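Local structure of alpha-L-rhamnosidase (Aspergillus terreus, 6GSZ) at residues Phe830-Glu835 and Ala842-Pro847; Ile790-Gly795 and Ala812-Trp817; Asp265-Asp270 and Glu390-Tyr395. The protein probably hydrolyses terminal non-reducing alpha-L-rhamnose residues from alpha-L-rhamnosides, and binds calcium ions. One frame throughout, in Å; residues are numbered along the deposited sequence. Where two conformers were deposited one is given.

Contact 1 of 3, residues Phe830-Glu835 and Ala842-Pro847; sequences FHLVAE and ATVVLP
The filling between the two sheets of a beta sandwich in the C-terminal domain is what F830 and L832 build with V844, L846 and P847. F830 and L832 sit on strand 828-836 of the antiparallel sheet. Their partners come from strand 841-845 of the facing mixed sheet and from the two residues that follow it. The F830 ring carries the closest contact. P847 lays its CG over the middle of one face, 3.5 Å from the ring centroid and only 9° off the ring normal, a well-centred CH-pi contact. P847 CD reaches the rim on that side, 3.5 Å from F830 CE2, and the two side chains cross at about a right angle. F830 has CG anti to its backbone N (chi1 174°), which carries the start of the ring off the strand in the direction of P847. Near the ring plane, at the edge, L846 CD2 stands 4.4 Å from F830 CE2. The same methyl lies 4.3 Å from L832 CD2, so L846 bridges the two residues of the opposite strand. Further along, L832 and V844 slide past each other in opposite directions, L832 CD2 resting 4.1 Å from V844 CG1. All these contacts are apolar, and F830 and L832 are gripped from the neighbouring strand too: F830 touches L818, L832 touches T814 and W816. H831 stacks on W817. F830, L832 and A834 face the second sheet while H831, V833 and E835 turn to the other surface, an arrangement in keeping with the two-sheet beta sandwich of this domain.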
# COMPACT_ATOMS: atom_id res chain seq x y z
N PHE A 830 11.30 31.81 16.58
CA PHE A 830 10.59 30.66 16.03
C PHE A 830 9.10 31.02 15.94
O PHE A 830 8.52 31.50 16.89
CB PHE A 830 10.80 29.44 16.93
CG PHE A 830 10.00 28.22 16.55
CD1 PHE A 830 10.41 27.40 15.50
CD2 PHE A 830 8.84 27.89 17.22
CE1 PHE A 830 9.69 26.27 15.15
CE2 PHE A 830 8.13 26.76 16.88
CZ PHE A 830 8.55 25.95 15.83
N HIS A 831 8.51 30.73 14.80
CA HIS A 831 7.11 31.02 14.54
C HIS A 831 6.43 29.73 14.10
O HIS A 831 6.97 29.05 13.22
CB HIS A 831 6.98 32.08 13.44
CG HIS A 831 7.87 33.24 13.66
ND1 HIS A 831 7.56 34.30 14.50
CD2 HIS A 831 9.10 33.49 13.17
CE1 HIS A 831 8.56 35.18 14.47
NE2 HIS A 831 9.53 34.69 13.69
N LEU A 832 5.27 29.44 14.68
CA LEU A 832 4.53 28.21 14.35
C LEU A 832 3.04 28.51 14.24
O LEU A 832 2.43 29.10 15.15
CB LEU A 832 4.78 27.18 15.46
CG LEU A 832 3.91 25.94 15.45
CD1 LEU A 832 4.21 25.06 14.24
CD2 LEU A 832 4.07 25.09 16.71
N VAL A 833 2.43 28.02 13.16
CA VAL A 833 1.00 27.94 13.02
C VAL A 833 0.61 26.46 13.04
O VAL A 833 1.08 25.69 12.18
CB VAL A 833 0.53 28.61 11.73
CG1 VAL A 833 -0.98 28.49 11.53
CG2 VAL A 833 0.94 30.08 11.71
N ALA A 834 -0.22 26.08 14.02
CA ALA A 834 -0.62 24.70 14.22
C ALA A 834 -2.14 24.63 14.07
O ALA A 834 -2.86 25.37 14.70
CB ALA A 834 -0.21 24.22 15.58
N GLU A 835 -2.59 23.75 13.17
CA GLU A 835 -4.00 23.49 12.95
C GLU A 835 -4.36 22.17 13.62
O GLU A 835 -3.69 21.16 13.37
CB GLU A 835 -4.23 23.40 11.46
CG GLU A 835 -5.63 23.17 11.01
CD GLU A 835 -5.73 23.05 9.49
OE1 GLU A 835 -4.64 22.93 8.78
OE2 GLU A 835 -6.87 23.08 9.00
N ALA A 842 -4.45 18.70 21.28
CA ALA A 842 -3.05 18.51 21.04
C ALA A 842 -2.23 19.03 22.23
O ALA A 842 -2.68 19.87 23.02
CB ALA A 842 -2.64 19.22 19.77
N THR A 843 -1.01 18.51 22.34
CA THR A 843 0.01 19.06 23.19
C THR A 843 1.09 19.66 22.29
O THR A 843 1.70 18.93 21.50
CB THR A 843 0.63 18.01 24.13
OG1 THR A 843 -0.42 17.50 24.93
CG2 THR A 843 1.69 18.59 25.04
N VAL A 844 1.24 20.98 22.36
CA VAL A 844 2.24 21.69 21.62
C VAL A 844 3.46 21.83 22.53
O VAL A 844 3.36 22.39 23.63
CB VAL A 844 1.72 23.05 21.14
CG1 VAL A 844 2.79 23.82 20.39
CG2 VAL A 844 0.44 22.90 20.33
N VAL A 845 4.60 21.31 22.10
CA VAL A 845 5.86 21.42 22.83
C VAL A 845 6.76 22.37 22.03
O VAL A 845 7.23 22.01 20.94
CB VAL A 845 6.53 20.03 22.98
CG1 VAL A 845 7.84 20.13 23.74
CG2 VAL A 845 5.58 19.03 23.61
N LEU A 846 6.94 23.59 22.55
CA LEU A 846 7.71 24.57 21.79
C LEU A 846 9.19 24.27 21.96
O LEU A 846 9.59 23.71 22.99
CB LEU A 846 7.31 25.98 22.24
CG LEU A 846 5.84 26.31 21.96
CD1 LEU A 846 5.44 27.59 22.65
CD2 LEU A 846 5.57 26.44 20.48
N PRO A 847 10.00 24.58 20.93
CA PRO A 847 11.40 24.20 20.91
C PRO A 847 12.26 24.93 21.92
O PRO A 847 11.90 26.02 22.39
CB PRO A 847 11.89 24.50 19.48
CG PRO A 847 10.84 25.36 18.86
CD PRO A 847 9.57 25.19 19.67

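Contact 2 of 3, residues Ile790-Gly795 and Ala812-Trp817; sequences IEVVPG and ASTKWW. With CA (calcium ion), chain M.
W816 NE1 gives its N-H to the backbone O of I775, and over the face of the same indole lies V792, its methyl CG1 3.3 Å from NE1. That methyl is 3.5 Å from the centroid of the five-membered ring, 18° off the normal, which makes a CH-pi contact offset toward the rim. V792 CG2 stands beyond the rim, 3.7 Å from W816 CD1. W816 CG stands between its own backbone N and carbonyl carbon (chi1 61°), and this crowded position starts the indole off toward the loop at 790-795. At the six-membered end P794 CB approaches W816 CH2 to 3.7 Å, from an oblique direction. Two residues earlier on the strand, T814 and I790 slide past each other in opposite directions, with T814 CG2 3.6 Å from I790 CG2. T814 thus offers its methyl to I790 while OG1 bonds to the backbone O of G776, the residue next to the acceptor of W816. E791 and V793 start out from the other side of their backbone. E791 stretches, CG anti to the backbone N and the chain extended beyond it, to hold a calcium ion with both carboxylate oxygens, each 2.4 Å from the metal; five waters join it there. N789 ND2 also bonds to E791 OE1. The polar side-chain atoms W816 NE1 and T814 OG1, in buried residues, are satisfied by successive carbonyls where helix 768-775 ends; the negative end of the helix dipole may make these carbonyls somewhat better acceptors. With these polar groups bonded elsewhere, strand and loop meet through methyls, the P794 ring and the indole, and no polar bond joins them.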
# COMPACT_ATOMS: atom_id res chain seq x y z
N ILE A 790 2.48 17.83 19.01
CA ILE A 790 3.01 18.78 18.06
C ILE A 790 4.33 19.29 18.61
O ILE A 790 4.34 20.20 19.49
CB ILE A 790 2.03 19.92 17.74
CG1 ILE A 790 0.69 19.33 17.29
CG2 ILE A 790 2.64 20.82 16.70
CD1 ILE A 790 -0.34 20.33 16.86
N GLU A 791 5.43 18.67 18.19
CA GLU A 791 6.75 18.85 18.80
C GLU A 791 7.76 19.00 17.65
O GLU A 791 8.50 18.08 17.35
CB GLU A 791 7.04 17.68 19.77
CG GLU A 791 8.36 17.77 20.55
CD GLU A 791 8.56 16.68 21.61
OE1 GLU A 791 7.66 15.86 21.83
OE2 GLU A 791 9.63 16.58 22.20
N VAL A 792 7.75 20.19 17.03
CA VAL A 792 8.68 20.54 16.01
C VAL A 792 10.08 20.71 16.60
O VAL A 792 10.25 21.45 17.57
CB VAL A 792 8.27 21.83 15.28
CG1 VAL A 792 9.41 22.31 14.38
CG2 VAL A 792 6.96 21.66 14.54
N VAL A 793 11.08 20.08 16.00
CA VAL A 793 12.48 20.25 16.38
C VAL A 793 13.24 20.84 15.20
O VAL A 793 13.65 20.10 14.31
CB VAL A 793 13.12 18.94 16.89
CG1 VAL A 793 14.53 19.19 17.41
CG2 VAL A 793 12.28 18.28 17.98
N PRO A 794 13.40 22.18 15.13
CA PRO A 794 14.10 22.78 14.01
C PRO A 794 15.59 22.43 14.09
O PRO A 794 16.12 22.13 15.15
CB PRO A 794 13.88 24.30 14.15
CG PRO A 794 13.24 24.51 15.48
CD PRO A 794 12.94 23.16 16.11
N GLY A 795 16.24 22.49 12.92
CA GLY A 795 17.63 22.19 12.81
C GLY A 795 18.01 22.09 11.35
O GLY A 795 17.23 22.43 10.48
N ALA A 812 -4.88 18.15 10.39
CA ALA A 812 -3.89 18.67 11.30
C ALA A 812 -2.73 19.23 10.48
O ALA A 812 -2.41 18.68 9.43
CB ALA A 812 -3.38 17.61 12.25
N SER A 813 -2.07 20.29 10.93
CA SER A 813 -0.94 20.79 10.16
C SER A 813 -0.02 21.59 11.04
O SER A 813 -0.45 22.18 12.05
CB SER A 813 -1.37 21.62 8.97
OG SER A 813 -1.97 22.84 9.34
N THR A 814 1.23 21.70 10.58
CA THR A 814 2.19 22.65 11.13
C THR A 814 2.81 23.43 9.97
O THR A 814 3.10 22.91 8.90
CB THR A 814 3.29 21.96 11.94
OG1 THR A 814 3.97 21.02 11.09
CG2 THR A 814 2.71 21.24 13.14
N LYS A 815 3.00 24.72 10.19
CA LYS A 815 3.80 25.57 9.34
C LYS A 815 4.68 26.39 10.28
O LYS A 815 4.16 27.12 11.12
CB LYS A 815 2.95 26.50 8.47
CG LYS A 815 3.72 27.43 7.54
CD LYS A 815 2.84 28.46 6.81
CE LYS A 815 2.03 29.33 7.74
NZ LYS A 815 1.19 30.33 7.03
N TRP A 816 5.99 26.22 10.18
CA TRP A 816 6.90 26.97 11.04
C TRP A 816 7.99 27.63 10.21
O TRP A 816 8.30 27.21 9.10
CB TRP A 816 7.49 26.11 12.16
CG TRP A 816 8.31 24.94 11.73
CD1 TRP A 816 7.87 23.66 11.54
CD2 TRP A 816 9.71 24.94 11.43
NE1 TRP A 816 8.92 22.86 11.17
CE2 TRP A 816 10.06 23.61 11.09
CE3 TRP A 816 10.73 25.90 11.46
CZ2 TRP A 816 11.37 23.23 10.81
CZ3 TRP A 816 12.02 25.54 11.16
CH2 TRP A 816 12.33 24.21 10.82
N TRP A 817 8.56 28.69 10.77
CA TRP A 817 9.64 29.37 10.11
C TRP A 817 10.49 30.06 11.16
O TRP A 817 10.03 30.29 12.31
CB TRP A 817 9.13 30.33 9.02
CG TRP A 817 8.31 31.50 9.50
CD1 TRP A 817 8.73 32.79 9.68
CD2 TRP A 817 6.91 31.50 9.83
NE1 TRP A 817 7.70 33.58 10.12
CE2 TRP A 817 6.56 32.82 10.21
CE3 TRP A 817 5.91 30.52 9.86
CZ2 TRP A 817 5.27 33.17 10.60
CZ3 TRP A 817 4.64 30.86 10.26
CH2 TRP A 817 4.33 32.17 10.63
CA CA M . 9.06 14.38 23.06
O HOH W 1 7.61 12.73 21.51
O HOH W 2 6.49 13.94 23.35
O HOH W 3 7.68 15.71 24.90
O HOH W 4 10.42 15.61 24.51
O HOH W 5 11.26 13.69 23.54

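Contact 3 of 3, residues Asp265-Asp270 and Glu390-Tyr395; sequences DGEEYD and EPSFTY. With CA (calcium ion), chain O; CA (calcium ion), chain B.
E267 points its carboxylate into the bend at P391 and S392, while T394 sets its OG1 against G266 CA; these two approaches organise the contact. With CG anti to the backbone N (chi1 175°) and the chain extended beyond it, E267 spans the gap. Its OE1 takes the backbone N-H of S392 at 2.8 Å, almost straight at 178°, from the syn side and 24° out of the carboxylate plane. P391 CB lies 3.6 Å from the same OE1, which also bonds to S261 OG. The other oxygen, OE2, accepts from a water at 2.7 Å. That water donates as well to E390 O, at 2.8 Å, and accepts from S392 OG, so a single molecule joins E267 to both sides of the bend. S392 OG, besides donating to the water, binds a calcium ion 2.4 Å away, whose other protein ligand is E158; E267 is thus second shell, fixing the backbone of the residue that binds the metal. At the far end T394 OG1 lies 3.4 Å from G266 CA and bonds to E262 O, and T394 CG2 reaches 4.2 Å from E267 CB. E268, next in the strand, heads the other way and clasps a second calcium ion with both carboxylate oxygens. Strand 266-270 runs between strand 258-262, antiparallel to it, and strand 376-380, parallel to it. The loop joining strands 387-389 and 396-398 closes over it, P391 and T394 touching D377 of strand 376-380 and P391 leaning on W339 of strand 339-344.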
# COMPACT_ATOMS: atom_id res chain seq x y z
N ASP A 265 6.88 -10.27 -17.94
CA ASP A 265 7.46 -10.12 -19.27
C ASP A 265 6.78 -9.07 -20.15
O ASP A 265 7.43 -8.54 -21.04
CB ASP A 265 7.58 -11.46 -19.98
CG ASP A 265 8.74 -12.33 -19.49
OD1 ASP A 265 9.63 -11.80 -18.75
OD2 ASP A 265 8.73 -13.56 -19.82
N GLY A 266 5.51 -8.75 -19.91
CA GLY A 266 4.79 -7.74 -20.65
C GLY A 266 3.70 -8.36 -21.53
O GLY A 266 3.30 -9.50 -21.37
N GLU A 267 3.23 -7.55 -22.45
CA GLU A 267 2.06 -7.87 -23.28
C GLU A 267 2.43 -7.78 -24.77
O GLU A 267 3.02 -6.78 -25.21
CB GLU A 267 0.91 -6.91 -23.01
CG GLU A 267 -0.27 -7.15 -23.93
CD GLU A 267 -1.59 -6.53 -23.49
OE1 GLU A 267 -1.92 -6.68 -22.26
OE2 GLU A 267 -2.21 -5.81 -24.33
N GLU A 268 2.02 -8.82 -25.53
CA GLU A 268 2.05 -8.85 -27.00
C GLU A 268 0.58 -8.74 -27.47
O GLU A 268 -0.24 -9.59 -27.11
CB GLU A 268 2.72 -10.10 -27.53
CG GLU A 268 2.65 -10.20 -29.04
CD GLU A 268 3.34 -11.39 -29.68
OE1 GLU A 268 4.08 -12.12 -29.02
OE2 GLU A 268 3.14 -11.56 -30.90
N TYR A 269 0.30 -7.67 -28.21
CA TYR A 269 -1.05 -7.38 -28.70
C TYR A 269 -0.99 -7.28 -30.22
O TYR A 269 -0.23 -6.46 -30.74
CB TYR A 269 -1.51 -6.06 -28.08
CG TYR A 269 -2.93 -5.67 -28.35
CD1 TYR A 269 -3.28 -4.96 -29.50
CD2 TYR A 269 -3.95 -5.98 -27.46
CE1 TYR A 269 -4.59 -4.57 -29.74
CE2 TYR A 269 -5.25 -5.59 -27.69
CZ TYR A 269 -5.59 -4.89 -28.83
OH TYR A 269 -6.89 -4.54 -29.05
N ASP A 270 -1.87 -8.01 -30.88
CA ASP A 270 -1.97 -7.99 -32.36
C ASP A 270 -3.32 -7.38 -32.72
O ASP A 270 -4.33 -8.09 -32.69
CB ASP A 270 -1.75 -9.36 -32.99
CG ASP A 270 -1.72 -9.32 -34.51
OD1 ASP A 270 -2.05 -8.24 -35.09
OD2 ASP A 270 -1.34 -10.39 -35.08
N GLU A 390 -3.55 0.51 -24.47
CA GLU A 390 -2.85 0.31 -23.21
C GLU A 390 -2.85 -1.19 -22.98
O GLU A 390 -3.83 -1.87 -23.36
CB GLU A 390 -3.55 0.96 -22.01
CG GLU A 390 -3.56 2.47 -22.02
CD GLU A 390 -4.34 3.14 -20.89
OE1 GLU A 390 -4.48 2.57 -19.77
OE2 GLU A 390 -4.77 4.28 -21.14
N PRO A 391 -1.81 -1.75 -22.33
CA PRO A 391 -1.85 -3.17 -21.99
C PRO A 391 -2.93 -3.43 -20.94
O PRO A 391 -3.34 -2.50 -20.21
CB PRO A 391 -0.45 -3.48 -21.47
CG PRO A 391 0.03 -2.12 -20.94
CD PRO A 391 -0.61 -1.07 -21.83
N SER A 392 -3.29 -4.70 -20.80
CA SER A 392 -4.40 -5.10 -19.93
C SER A 392 -3.97 -5.84 -18.67
O SER A 392 -4.55 -5.59 -17.59
CB SER A 392 -5.36 -5.99 -20.71
OG SER A 392 -6.05 -5.26 -21.70
N PHE A 393 -2.97 -6.71 -18.75
CA PHE A 393 -2.68 -7.61 -17.61
C PHE A 393 -1.20 -7.64 -17.25
O PHE A 393 -0.69 -8.66 -16.70
CB PHE A 393 -3.20 -9.02 -17.89
CG PHE A 393 -4.66 -9.05 -18.29
CD1 PHE A 393 -5.65 -8.61 -17.43
CD2 PHE A 393 -5.04 -9.47 -19.57
CE1 PHE A 393 -6.98 -8.64 -17.81
CE2 PHE A 393 -6.38 -9.47 -19.95
CZ PHE A 393 -7.35 -9.07 -19.07
N THR A 394 -0.52 -6.52 -17.49
CA THR A 394 0.88 -6.40 -17.09
C THR A 394 1.05 -5.06 -16.36
O THR A 394 0.20 -4.19 -16.44
CB THR A 394 1.82 -6.49 -18.31
OG1 THR A 394 3.18 -6.57 -17.88
CG2 THR A 394 1.70 -5.30 -19.22
N TYR A 395 2.23 -4.87 -15.76
CA TYR A 395 2.61 -3.52 -15.34
C TYR A 395 4.13 -3.46 -15.29
O TYR A 395 4.77 -4.51 -15.19
CB TYR A 395 1.95 -3.11 -14.00
CG TYR A 395 2.46 -3.75 -12.74
CD1 TYR A 395 2.08 -4.99 -12.25
CD2 TYR A 395 3.29 -3.00 -11.91
CE1 TYR A 395 2.46 -5.43 -10.99
CE2 TYR A 395 3.72 -3.45 -10.68
CZ TYR A 395 3.28 -4.66 -10.19
OH TYR A 395 3.61 -5.09 -8.93
CA CA O . 5.02 -12.93 -31.06
CA CA B . -7.36 -3.29 -21.14
O HOH W 6 -4.52 -4.56 -23.86
O HOH W 7 -6.45 -1.50 -22.12
O HOH W 8 6.57 -13.94 -32.60
O HOH W 9 3.44 -14.58 -31.30
O HOH W 10 -8.32 -3.58 -22.88

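From the N terminus, contact 3 comes first: it closes an excursion of 119 residues, many in strands, joining the family regions of the N-terminal and concanavalin-like domains. Contact 2 follows with a 16-residue span, then contact 1 with only six. They run in series, none nested or crossed. Contacts 1 and 2 have centres about 6 Å apart and share the sandwich of the C-terminal domain: strands 810-819 and 828-836 are neighbours in one sheet, with V833 N 2.8 Å from K815 O, while strands 787-790 and 841-845 pair in the other. Contact 3 lies across the molecule, about 51 Å from contact 1 and 46 Å from contact 2, centre to centre.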